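Local coordinates for IPT/TIG domain-containing protein BACOVA_02650 (Bacteroides ovatus, PDB 5E7H) that binds polysaccharide at the surface of the cell and probably captures xyloglucan there before its transport into the periplasm for degradation, at residues S9-P13 with D253-I257; P13-S17 with Y116-G120; F167-V171 with T202-K206. All coordinates share one frame; numbering follows the deposited sequence.

Contact 1 of 3, residues S9-P13 with D253-I257; sequences SSTMP and DNFRI. With NA (sodium ion), chain I.
The guanidinium group of Arg256 carries this contact: over the centre of one face sits CB of Met12, 3.7 Å above the plane, while OG1 of Thr11 comes to the edge, 3.1 Å from NE of Arg256. OG of Ser10 approaches NH2 obliquely. The arginine chain, extended from CG to NE, reaches from strand 246-259 of the C-terminal xyloglucan-binding domain to the loop 9-13 of the preceding IPT/TIG domain, so the contact is a buried piece of the interdomain joint. NH1 of Arg256 turns back to its own strand and donates to Asn254 O (2.8 Å), tilted from the guanidinium plane; NH2 has a salt bridge to Glu165 and a hydrogen bond to Gln209. On the loop, Ser10 OG accepts from Met12 N at 2.9 Å in an ST turn and is also bonded to Glu165; Thr11 OG1 pairs with Gln163. Further along, SD of Met12 lies 3.6 Å from CG of Asn254, the two side chains crossing at about a right angle. Water 1 joins Met12 O to Asn254 ND2. Asp253, next to Asn254, binds the sodium ion through both carboxylate oxygens. With an alanine in place of Arg256, the Glu165 carboxylate would probably lose its cationic mate, and Met12 CB the flat group beneath it. The arginine's charge is thus probably balanced by Glu165, with neutral oxygens sharing its N-H groups inside the protein.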
loop_
_atom_site.group_PDB
_atom_site.type_symbol
_atom_site.label_atom_id
_atom_site.label_comp_id
_atom_site.label_asym_id
_atom_site.label_seq_id
_atom_site.Cartn_x
_atom_site.Cartn_y
_atom_site.Cartn_z
ATOM N N SER A 9 -6.564 -4.737 -7.052
ATOM C CA SER A 9 -6.505 -4.744 -5.593
ATOM C C SER A 9 -5.345 -3.935 -5.019
ATOM O O SER A 9 -5.470 -3.312 -3.942
ATOM C CB SER A 9 -6.437 -6.195 -5.095
ATOM O OG SER A 9 -5.344 -6.880 -5.682
ATOM N N SER A 10 -4.213 -3.905 -5.717
ATOM C CA SER A 10 -3.057 -3.136 -5.272
ATOM C C SER A 10 -2.151 -2.804 -6.447
ATOM O O SER A 10 -2.138 -3.544 -7.429
ATOM C CB SER A 10 -2.274 -3.908 -4.221
ATOM O OG SER A 10 -1.098 -3.213 -3.862
ATOM N N THR A 11 -1.428 -1.695 -6.345
ATOM C CA THR A 11 -0.369 -1.378 -7.313
ATOM C C THR A 11 0.953 -2.061 -6.953
ATOM O O THR A 11 1.870 -2.077 -7.757
ATOM C CB THR A 11 -0.132 0.141 -7.417
ATOM O OG1 THR A 11 0.300 0.648 -6.157
ATOM C CG2 THR A 11 -1.395 0.882 -7.851
ATOM N N MET A 12 1.077 -2.626 -5.750
ATOM C CA MET A 12 2.336 -3.262 -5.357
ATOM C C MET A 12 2.050 -4.408 -4.398
ATOM O O MET A 12 2.507 -4.414 -3.255
ATOM C CB MET A 12 3.304 -2.248 -4.747
ATOM C CG MET A 12 4.742 -2.770 -4.714
ATOM S SD MET A 12 5.967 -1.491 -4.335
ATOM C CE MET A 12 6.056 -0.698 -5.915
ATOM N N PRO A 13 1.300 -5.394 -4.884
ATOM C CA PRO A 13 0.994 -6.552 -4.036
ATOM C C PRO A 13 2.251 -7.302 -3.669
ATOM O O PRO A 13 3.163 -7.461 -4.477
ATOM C CB PRO A 13 0.061 -7.393 -4.903
ATOM C CG PRO A 13 0.316 -6.961 -6.303
ATOM C CD PRO A 13 0.722 -5.518 -6.229
ATOM N N ASP A 253 4.440 -1.679 4.680
ATOM C CA ASP A 253 5.583 -1.643 3.757
ATOM C C ASP A 253 5.269 -0.790 2.536
ATOM O O ASP A 253 4.113 -0.489 2.235
ATOM C CB ASP A 253 5.960 -3.061 3.322
ATOM C CG ASP A 253 7.405 -3.214 2.914
ATOM O OD1 ASP A 253 8.194 -2.257 2.901
ATOM O OD2 ASP A 253 7.780 -4.368 2.591
ATOM N N ASN A 254 6.331 -0.411 1.835
ATOM C CA ASN A 254 6.250 0.201 0.497
ATOM C C ASN A 254 5.359 1.431 0.456
ATOM O O ASN A 254 4.475 1.584 -0.391
ATOM C CB ASN A 254 5.801 -0.828 -0.535
ATOM C CG ASN A 254 6.913 -1.765 -0.892
ATOM O OD1 ASN A 254 8.077 -1.358 -0.990
ATOM N ND2 ASN A 254 6.580 -3.026 -1.086
ATOM N N PHE A 255 5.620 2.351 1.369
ATOM C CA PHE A 255 4.996 3.654 1.279
ATOM C C PHE A 255 5.403 4.290 -0.041
ATOM O O PHE A 255 6.578 4.237 -0.424
ATOM C CB PHE A 255 5.414 4.565 2.448
ATOM C CG PHE A 255 4.929 4.093 3.797
ATOM C CD1 PHE A 255 3.717 4.540 4.306
ATOM C CD2 PHE A 255 5.692 3.203 4.557
ATOM C CE1 PHE A 255 3.262 4.097 5.548
ATOM C CE2 PHE A 255 5.235 2.751 5.795
ATOM C CZ PHE A 255 4.020 3.202 6.279
ATOM N N ARG A 256 4.433 4.909 -0.721
ATOM C CA ARG A 256 4.638 5.434 -2.063
ATOM C C ARG A 256 3.668 6.574 -2.307
ATOM O O ARG A 256 2.547 6.582 -1.788
ATOM C CB ARG A 256 4.472 4.306 -3.104
ATOM C CG ARG A 256 3.144 3.556 -3.027
ATOM C CD ARG A 256 3.264 2.174 -3.689
ATOM N NE ARG A 256 2.018 1.401 -3.662
ATOM C CZ ARG A 256 1.718 0.432 -2.807
ATOM N NH1 ARG A 256 2.519 0.098 -1.811
ATOM N NH2 ARG A 256 0.566 -0.216 -2.964
ATOM N N ILE A 257 4.110 7.547 -3.090
ATOM C CA ILE A 257 3.285 8.682 -3.477
ATOM C C ILE A 257 3.027 8.563 -4.956
ATOM O O ILE A 257 3.969 8.510 -5.746
ATOM C CB ILE A 257 3.953 10.044 -3.157
ATOM C CG1 ILE A 257 4.134 10.189 -1.648
ATOM C CG2 ILE A 257 3.123 11.183 -3.723
ATOM C CD1 ILE A 257 4.938 11.406 -1.226
HETATM NA NA NA I . 10.187 -3.867 2.244
HETATM O O HOH W 1 3.888 -3.929 -1.050
HETATM O O HOH W 2 9.636 -3.648 -0.309
#

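Contact 2 of 3, residues P13-S17 with Y116-G120; sequences PVVGS and YVSNG. With NA (sodium ion), chain I.
One direct hydrogen bond ties the segments: Val15 N donates to Asn119 OD1 at 3.0 Å. It is nearly straight at 167°, with the donor tilted out of the amide plane. Asn119 CG lies anti to its own carbonyl carbon (chi1 -79°), a setting that swings the amide across to the loop 13-17. The other end of that amide, ND2, is hydrogen-bonded to Tyr84 OH, which also bonds Pro13 O, so both ends of the group are held and its rotation is fixed.

Apolar contact flanks the bond. CG1 of Val14 rests against CG2 of Val117 at 3.6 Å, the two side chains crossing obliquely, and the same methyl sits over the backbone at Ser118 CA. Van der Waals contacts between carbon and oxygen add to this: CG2 of Val15 packs on OD1 of Asn119, while Val117 CB meets the carbonyl oxygen of Val15.

Within the loop 13-17, Val14 to Ser17 form a type II beta turn, leading into strand 18-24 of the IPT/TIG domain and lying against the loop before strand 121-126 of the xyloglucan-binding domain. Gly16 takes the turn's positive phi of 97°, where a CB would press on the preceding carbonyl and come close to Val117 CG1. Val14 O is gripped twice, by Ser17 N and by Ser17 OG at 2.7 Å, the latter on a lone pair in the carbonyl plane.

Metal coordination comes from the backbone: Asn119 O binds the sodium ion at 2.6 Å, alongside Asp253, Asn92, Thr121 and water 2.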
loop_
_atom_site.group_PDB
_atom_site.type_symbol
_atom_site.label_atom_id
_atom_site.label_comp_id
_atom_site.label_asym_id
_atom_site.label_seq_id
_atom_site.Cartn_x
_atom_site.Cartn_y
_atom_site.Cartn_z
ATOM N N PRO A 13 1.300 -5.394 -4.884
ATOM C CA PRO A 13 0.994 -6.552 -4.036
ATOM C C PRO A 13 2.251 -7.302 -3.669
ATOM O O PRO A 13 3.163 -7.461 -4.477
ATOM C CB PRO A 13 0.061 -7.393 -4.903
ATOM C CG PRO A 13 0.316 -6.961 -6.303
ATOM C CD PRO A 13 0.722 -5.518 -6.229
ATOM N N VAL A 14 2.285 -7.785 -2.429
ATOM C CA VAL A 14 3.398 -8.602 -1.959
ATOM C C VAL A 14 3.520 -9.894 -2.766
ATOM O O VAL A 14 2.516 -10.554 -3.101
ATOM C CB VAL A 14 3.213 -8.907 -0.442
ATOM C CG1 VAL A 14 4.289 -9.875 0.076
ATOM C CG2 VAL A 14 3.241 -7.619 0.354
ATOM N N VAL A 15 4.752 -10.289 -3.093
ATOM C CA VAL A 15 4.969 -11.546 -3.777
ATOM C C VAL A 15 4.451 -12.712 -2.914
ATOM O O VAL A 15 4.775 -12.814 -1.728
ATOM C CB VAL A 15 6.454 -11.776 -4.104
ATOM C CG1 VAL A 15 6.674 -13.083 -4.770
ATOM C CG2 VAL A 15 6.975 -10.630 -4.991
ATOM N N GLY A 16 3.620 -13.558 -3.500
ATOM C CA GLY A 16 3.031 -14.665 -2.766
ATOM C C GLY A 16 1.643 -14.368 -2.251
ATOM O O GLY A 16 1.024 -15.227 -1.628
ATOM N N SER A 17 1.159 -13.156 -2.489
ATOM C CA SER A 17 -0.186 -12.765 -2.077
ATOM C C SER A 17 -1.114 -12.717 -3.284
ATOM O O SER A 17 -0.675 -12.800 -4.438
ATOM C CB SER A 17 -0.167 -11.425 -1.357
ATOM O OG SER A 17 -0.023 -10.344 -2.278
ATOM N N TYR A 116 3.314 -13.553 7.153
ATOM C CA TYR A 116 3.476 -14.778 6.336
ATOM C C TYR A 116 4.340 -14.557 5.107
ATOM O O TYR A 116 5.271 -15.348 4.893
ATOM C CB TYR A 116 2.117 -15.390 5.941
ATOM C CG TYR A 116 1.249 -15.705 7.128
ATOM C CD1 TYR A 116 1.600 -16.715 8.022
ATOM C CD2 TYR A 116 0.091 -14.987 7.358
ATOM C CE1 TYR A 116 0.795 -16.993 9.120
ATOM C CE2 TYR A 116 -0.709 -15.253 8.450
ATOM C CZ TYR A 116 -0.348 -16.252 9.320
ATOM O OH TYR A 116 -1.159 -16.510 10.409
ATOM N N VAL A 117 4.042 -13.528 4.307
ATOM C CA VAL A 117 4.872 -13.115 3.186
ATOM C C VAL A 117 5.231 -11.638 3.345
ATOM O O VAL A 117 4.529 -10.890 4.031
ATOM C CB VAL A 117 4.169 -13.361 1.827
ATOM C CG1 VAL A 117 4.035 -14.859 1.582
ATOM C CG2 VAL A 117 2.812 -12.702 1.761
ATOM N N SER A 118 6.360 -11.242 2.763
ATOM C CA SER A 118 6.737 -9.834 2.708
ATOM C C SER A 118 7.698 -9.627 1.568
ATOM O O SER A 118 8.377 -10.551 1.132
ATOM C CB SER A 118 7.370 -9.363 4.027
ATOM O OG SER A 118 8.623 -9.957 4.252
ATOM N N ASN A 119 7.740 -8.385 1.088
ATOM C CA ASN A 119 8.759 -7.969 0.146
ATOM C C ASN A 119 9.906 -7.435 1.000
ATOM O O ASN A 119 9.959 -6.243 1.313
ATOM C CB ASN A 119 8.221 -6.903 -0.813
ATOM C CG ASN A 119 7.360 -7.473 -1.945
ATOM O OD1 ASN A 119 7.016 -8.661 -1.991
ATOM N ND2 ASN A 119 7.039 -6.604 -2.902
ATOM N N GLY A 120 10.780 -8.330 1.444
ATOM C CA GLY A 120 11.853 -7.949 2.341
ATOM C C GLY A 120 11.348 -7.492 3.690
ATOM O O GLY A 120 10.433 -8.069 4.258
HETATM NA NA NA I . 10.187 -3.867 2.244
HETATM O O HOH W 2 9.636 -3.648 -0.309
#

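Contact 3 of 3, residues F167-V171 with T202-K206; sequences FVKEV and TETGK. With FMT (formic acid), chain C; FMT (formic acid), chain D.
The close-packed part lies where the Phe167 ring meets the backbone at Gly205-Lys206: its CE2 is 3.4 Å from Gly205 C, an oblique approach. With CG anti to the backbone N (chi1 179°), the ring is carried across to that peptide, and it also makes an edge-to-face pair with Trp207. Beside it, Gly205 N donates to Val168 O at 2.9 Å with an N-H...O angle of 162°, and the same oxygen takes a CA-H...O contact from Thr204 at 3.2 Å between Thr204 CA and Val168 O. Water 3 is an acceptor for Val168 N and lies within hydrogen-bonding distance of Glu203 O and Lys206 O, bridging where the backbones stand too far apart to bond directly. Looser is the approach of Val168 CG1 to Thr202 CG2, at 4.3 Å.

This is the end of strand 160-168 in the xyloglucan-binding domain, met by the loop that runs into its antiparallel neighbour 207-213. The positive phi of Gly205 (77°) favours glycine in the approach to that strand.

Toward solvent the contact thins: CG2 of Thr204 meets CG1 of the exposed Val171 at 3.7 Å. On the outside, the chain of Lys169, bent at chi2 and chi4, brings NZ to weak bonds with two formic acid molecules, probably from the crystallisation liquor, while Lys206 NZ reaches Glu203 OE2 in a long salt bridge.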
loop_
_atom_site.group_PDB
_atom_site.type_symbol
_atom_site.label_atom_id
_atom_site.label_comp_id
_atom_site.label_asym_id
_atom_site.label_seq_id
_atom_site.Cartn_x
_atom_site.Cartn_y
_atom_site.Cartn_z
ATOM N N PHE A 167 -0.799 -5.058 6.732
ATOM C CA PHE A 167 -1.328 -6.337 7.186
ATOM C C PHE A 167 -1.825 -6.166 8.607
ATOM O O PHE A 167 -1.055 -5.786 9.477
ATOM C CB PHE A 167 -0.245 -7.425 7.119
ATOM C CG PHE A 167 -0.703 -8.795 7.598
ATOM C CD1 PHE A 167 -0.924 -9.046 8.951
ATOM C CD2 PHE A 167 -0.850 -9.838 6.700
ATOM C CE1 PHE A 167 -1.340 -10.316 9.388
ATOM C CE2 PHE A 167 -1.244 -11.112 7.143
ATOM C CZ PHE A 167 -1.481 -11.331 8.485
ATOM N N VAL A 168 -3.108 -6.441 8.819
ATOM C CA VAL A 168 -3.708 -6.401 10.155
ATOM C C VAL A 168 -4.079 -7.831 10.565
ATOM O O VAL A 168 -4.845 -8.507 9.860
ATOM C CB VAL A 168 -4.957 -5.507 10.183
ATOM C CG1 VAL A 168 -5.662 -5.590 11.561
ATOM C CG2 VAL A 168 -4.602 -4.062 9.803
ATOM N N LYS A 169 -3.547 -8.320 11.685
ATOM C CA LYS A 169 -3.830 -9.693 12.111
ATOM C C LYS A 169 -5.297 -9.888 12.481
ATOM O O LYS A 169 -5.929 -10.887 12.061
ATOM C CB LYS A 169 -2.943 -10.088 13.298
ATOM C CG LYS A 169 -3.124 -11.535 13.786
ATOM C CD LYS A 169 -2.497 -12.501 12.812
ATOM C CE LYS A 169 -2.713 -13.950 13.235
ATOM N NZ LYS A 169 -1.930 -14.274 14.449
ATOM N N GLU A 170 -5.820 -8.982 13.316
ATOM C CA GLU A 170 -7.196 -9.052 13.829
ATOM C C GLU A 170 -7.711 -7.649 13.996
ATOM O O GLU A 170 -6.936 -6.734 14.292
ATOM C CB GLU A 170 -7.277 -9.764 15.194
ATOM C CG GLU A 170 -6.477 -11.041 15.364
ATOM C CD GLU A 170 -7.210 -12.282 14.884
ATOM O OE1 GLU A 170 -8.289 -12.146 14.265
ATOM O OE2 GLU A 170 -6.703 -13.398 15.137
ATOM N N VAL A 171 -9.020 -7.462 13.852
ATOM C CA VAL A 171 -9.578 -6.149 14.092
ATOM C C VAL A 171 -9.416 -5.804 15.566
ATOM O O VAL A 171 -9.338 -6.691 16.437
ATOM C CB VAL A 171 -11.061 -6.057 13.687
ATOM C CG1 VAL A 171 -11.195 -6.209 12.162
ATOM C CG2 VAL A 171 -11.872 -7.078 14.417
ATOM N N THR A 202 -11.517 -3.015 6.819
ATOM C CA THR A 202 -10.275 -3.468 7.446
ATOM C C THR A 202 -10.136 -4.970 7.237
ATOM O O THR A 202 -10.679 -5.774 8.001
ATOM C CB THR A 202 -10.222 -3.137 8.957
ATOM O OG1 THR A 202 -10.379 -1.729 9.126
ATOM C CG2 THR A 202 -8.898 -3.572 9.556
ATOM N N GLU A 203 -9.439 -5.355 6.174
ATOM C CA GLU A 203 -9.210 -6.768 5.901
ATOM C C GLU A 203 -8.246 -7.290 6.947
ATOM O O GLU A 203 -7.371 -6.548 7.414
ATOM C CB GLU A 203 -8.644 -6.977 4.486
ATOM C CG GLU A 203 -9.546 -6.423 3.390
ATOM C CD GLU A 203 -10.851 -7.178 3.237
ATOM O OE1 GLU A 203 -11.841 -6.567 2.766
ATOM O OE2 GLU A 203 -10.904 -8.372 3.597
ATOM N N THR A 204 -8.406 -8.551 7.322
ATOM C CA THR A 204 -7.510 -9.170 8.287
ATOM C C THR A 204 -6.889 -10.447 7.758
ATOM O O THR A 204 -7.472 -11.140 6.915
ATOM C CB THR A 204 -8.227 -9.486 9.603
ATOM O OG1 THR A 204 -9.319 -10.372 9.355
ATOM C CG2 THR A 204 -8.747 -8.189 10.252
ATOM N N GLY A 205 -5.692 -10.743 8.242
ATOM C CA GLY A 205 -5.030 -11.995 7.935
ATOM C C GLY A 205 -4.426 -12.040 6.561
ATOM O O GLY A 205 -4.019 -13.126 6.111
ATOM N N LYS A 206 -4.399 -10.896 5.886
ATOM C CA LYS A 206 -3.805 -10.789 4.561
ATOM C C LYS A 206 -3.396 -9.358 4.319
ATOM O O LYS A 206 -3.853 -8.451 5.016
ATOM C CB LYS A 206 -4.793 -11.254 3.489
ATOM C CG LYS A 206 -6.056 -10.421 3.401
ATOM C CD LYS A 206 -7.052 -11.063 2.442
ATOM C CE LYS A 206 -8.361 -10.324 2.420
ATOM N NZ LYS A 206 -9.313 -10.939 1.447
HETATM C C FMT C . 0.967 -16.459 13.756
HETATM O O1 FMT C . 0.200 -17.316 13.249
HETATM O O2 FMT C . 1.023 -15.312 13.244
HETATM C C FMT D . -3.255 -18.014 15.082
HETATM O O1 FMT D . -2.108 -17.632 14.726
HETATM O O2 FMT D . -3.838 -17.436 16.039
HETATM O O HOH W 3 -4.754 -6.401 6.545
#

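How the contacts relate
Contacts 1 and 2 start from the same IPT/TIG loop and share Pro13, their centres 11 Å apart; one sends that loop onto strand 246-259, the other onto the loop 116-120. They converge on one sodium ion, bound by Asp253 from contact 1 and Asn119 from contact 2, whose Asp253 OD2 and Asn119 O are 3.1 Å apart, and water 2 is common to both. Contact 3 lies wholly within the xyloglucan-binding domain. It touches contact 2 through Tyr116 CE2, 4.0 Å from Phe167 CZ, but stays about 7 Å from contact 1 at the nearest atoms, though strands 246-259 and 160-168 are sheet neighbours. The Phe167 side chain is about 12 Å from the sodium.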